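Local coordinates for protein 4-oxalocrotonate tautomerase (Thermus thermophilus, PDB 3ABF) that is a small enzyme of the tautomerase family, in the MIF clan, built from beta-alpha-beta subunits that assemble as a hexamer, at residues E19-L24 with V39-Y44. Residues are numbered along the deposited sequence; the frame is centred on the assembly and turned at random.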
loop_
_atom_site.group_PDB
_atom_site.type_symbol
_atom_site.label_atom_id
_atom_site.label_comp_id
_atom_site.label_asym_id
_atom_site.label_seq_id
_atom_site.Cartn_x
_atom_site.Cartn_y
_atom_site.Cartn_z
ATOM N N GLU A 19 -13.448 -10.615 16.308
ATOM C CA GLU A 19 -12.495 -11.295 17.184
ATOM C C GLU A 19 -11.060 -11.035 16.719
ATOM O O GLU A 19 -10.160 -10.803 17.528
ATOM C CB GLU A 19 -12.779 -12.795 17.178
ATOM C CG GLU A 19 -12.129 -13.575 18.301
ATOM C CD GLU A 19 -12.427 -15.060 18.211
ATOM O OE1 GLU A 19 -11.992 -15.812 19.111
ATOM O OE2 GLU A 19 -13.094 -15.475 17.236
ATOM N N LEU A 20 -10.852 -11.088 15.409
ATOM C CA LEU A 20 -9.530 -10.850 14.831
ATOM C C LEU A 20 -9.051 -9.464 15.244
ATOM O O LEU A 20 -7.944 -9.302 15.769
ATOM C CB LEU A 20 -9.604 -10.948 13.305
ATOM C CG LEU A 20 -8.281 -10.941 12.534
ATOM C CD1 LEU A 20 -7.627 -9.592 12.696
ATOM C CD2 LEU A 20 -7.369 -12.047 13.035
ATOM N N VAL A 21 -9.890 -8.464 15.000
ATOM C CA VAL A 21 -9.571 -7.094 15.350
ATOM C C VAL A 21 -9.249 -6.940 16.841
ATOM O O VAL A 21 -8.387 -6.140 17.218
ATOM C CB VAL A 21 -10.729 -6.158 14.960
ATOM C CG1 VAL A 21 -10.570 -4.814 15.624
ATOM C CG2 VAL A 21 -10.757 -5.986 13.444
ATOM N N ARG A 22 -9.942 -7.704 17.685
ATOM C CA ARG A 22 -9.712 -7.651 19.124
ATOM C C ARG A 22 -8.367 -8.244 19.502
ATOM O O ARG A 22 -7.574 -7.603 20.175
ATOM C CB ARG A 22 -10.809 -8.411 19.877
ATOM C CG ARG A 22 -12.087 -7.633 20.059
ATOM C CD ARG A 22 -13.169 -8.508 20.662
ATOM N NE ARG A 22 -14.461 -7.832 20.648
ATOM C CZ ARG A 22 -15.627 -8.464 20.565
ATOM N NH1 ARG A 22 -15.657 -9.789 20.486
ATOM N NH2 ARG A 22 -16.759 -7.774 20.561
ATOM N N ARG A 23 -8.126 -9.477 19.071
ATOM C CA ARG A 23 -6.885 -10.171 19.387
ATOM C C ARG A 23 -5.666 -9.417 18.859
ATOM O O ARG A 23 -4.682 -9.223 19.584
ATOM C CB ARG A 23 -6.922 -11.580 18.816
ATOM N N LEU A 24 -5.724 -8.989 17.602
ATOM C CA LEU A 24 -4.600 -8.248 17.033
ATOM C C LEU A 24 -4.343 -6.964 17.807
ATOM O O LEU A 24 -3.197 -6.619 18.100
ATOM C CB LEU A 24 -4.864 -7.883 15.569
ATOM C CG LEU A 24 -4.692 -8.955 14.502
ATOM C CD1 LEU A 24 -4.838 -8.301 13.135
ATOM C CD2 LEU A 24 -3.319 -9.598 14.622
ATOM N N VAL A 39 -4.080 2.144 18.106
ATOM C CA VAL A 39 -3.866 0.949 17.307
ATOM C C VAL A 39 -5.041 0.896 16.330
ATOM O O VAL A 39 -6.199 0.749 16.741
ATOM C CB VAL A 39 -3.845 -0.316 18.183
ATOM C CG1 VAL A 39 -3.747 -1.554 17.314
ATOM C CG2 VAL A 39 -2.663 -0.255 19.143
ATOM N N ARG A 40 -4.743 1.052 15.043
ATOM C CA ARG A 40 -5.776 1.036 14.013
ATOM C C ARG A 40 -5.637 -0.235 13.200
ATOM O O ARG A 40 -4.530 -0.652 12.867
ATOM C CB ARG A 40 -5.627 2.234 13.068
ATOM C CG ARG A 40 -5.483 3.592 13.754
ATOM C CD ARG A 40 -6.719 3.986 14.529
ATOM N NE ARG A 40 -7.849 4.265 13.648
ATOM C CZ ARG A 40 -8.609 5.355 13.726
ATOM N NH1 ARG A 40 -8.357 6.278 14.647
ATOM N NH2 ARG A 40 -9.623 5.524 12.891
ATOM N N VAL A 41 -6.761 -0.861 12.886
ATOM C CA VAL A 41 -6.725 -2.062 12.077
ATOM C C VAL A 41 -7.582 -1.833 10.846
ATOM O O VAL A 41 -8.700 -1.319 10.930
ATOM C CB VAL A 41 -7.248 -3.294 12.834
ATOM C CG1 VAL A 41 -7.172 -4.519 11.926
ATOM C CG2 VAL A 41 -6.397 -3.533 14.086
ATOM N N ILE A 42 -7.037 -2.193 9.695
ATOM C CA ILE A 42 -7.766 -2.048 8.450
ATOM C C ILE A 42 -7.827 -3.424 7.821
ATOM O O ILE A 42 -6.801 -4.116 7.706
ATOM C CB ILE A 42 -7.046 -1.088 7.473
ATOM C CG1 ILE A 42 -7.033 0.329 8.047
ATOM C CG2 ILE A 42 -7.753 -1.114 6.110
ATOM C CD1 ILE A 42 -6.227 1.329 7.208
ATOM N N LEU A 43 -9.027 -3.827 7.424
ATOM C CA LEU A 43 -9.191 -5.107 6.783
ATOM C C LEU A 43 -9.309 -4.831 5.297
ATOM O O LEU A 43 -10.288 -4.239 4.829
ATOM C CB LEU A 43 -10.444 -5.831 7.306
ATOM C CG LEU A 43 -10.467 -6.090 8.821
ATOM C CD1 LEU A 43 -11.688 -6.917 9.196
ATOM C CD2 LEU A 43 -9.209 -6.841 9.230
ATOM N N TYR A 44 -8.273 -5.215 4.569
ATOM C CA TYR A 44 -8.242 -5.048 3.122
ATOM C C TYR A 44 -8.704 -6.390 2.569
ATOM O O TYR A 44 -7.911 -7.304 2.421
ATOM C CB TYR A 44 -6.818 -4.762 2.661
ATOM C CG TYR A 44 -6.647 -4.738 1.158
ATOM C CD1 TYR A 44 -5.419 -5.065 0.578
ATOM C CD2 TYR A 44 -7.710 -4.425 0.314
ATOM C CE1 TYR A 44 -5.257 -5.087 -0.798
ATOM C CE2 TYR A 44 -7.553 -4.452 -1.082
ATOM C CZ TYR A 44 -6.326 -4.784 -1.622
ATOM O OH TYR A 44 -6.149 -4.829 -2.991
#
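Val21 meets Val41 and Leu43 where helix 14-31 packs against strand 39-46, inside the beta-alpha-beta unit of the tautomerase fold. The helix connects strand 2-9 to strand 39-46, which run parallel, and covers one face of the pair. Val21 CA and Val41 CA, 6.6 Å apart, are the nearest pair of CA atoms across the two segments. Valine's short branched side chain holds its methyls close to the backbone, so two of them span the gap between helix and strand.

Contact across the segments is apolar throughout; no hydrogen bond crosses. Val21 and Val41 lie alongside, their side chains passing in opposite directions rather than meeting end to end. Val41 starts out toward the helix and carries CG1 anti to its backbone N (chi1 -180°), which leaves this methyl 4.2 Å from Val21 CG2. Leu43, two residues on and on the same strand face, adds a longer, forked end: its CD1 comes within 4.4 Å of Val21 CG2. One methyl of Val21 thus serves two strand residues. Leu20 and Leu24, one turn apart on the helix, approach more loosely, with Leu24 CD1 4.6 Å from Val41 CG1. Both are buried and apolar, and their CB atoms point toward the strand. Leu24 also touches Leu4 and Val6 of strand 2-9.

The helix backbone bonds to itself, as from Leu24 N to Leu20 O at 2.9 Å. Arg40 and Ile42 bond to strand 2-9, and Arg40 and Val41 pair antiparallel with a strand of the second subunit, so the sheet runs on across the interface. Ala52 of that subunit packs on Val21, and Leu24 of the third subunit on Leu24. One turn on, Thr25 OG1 hydrogen-bonds Val21 O, and the Thr25 side chain also touches Val41.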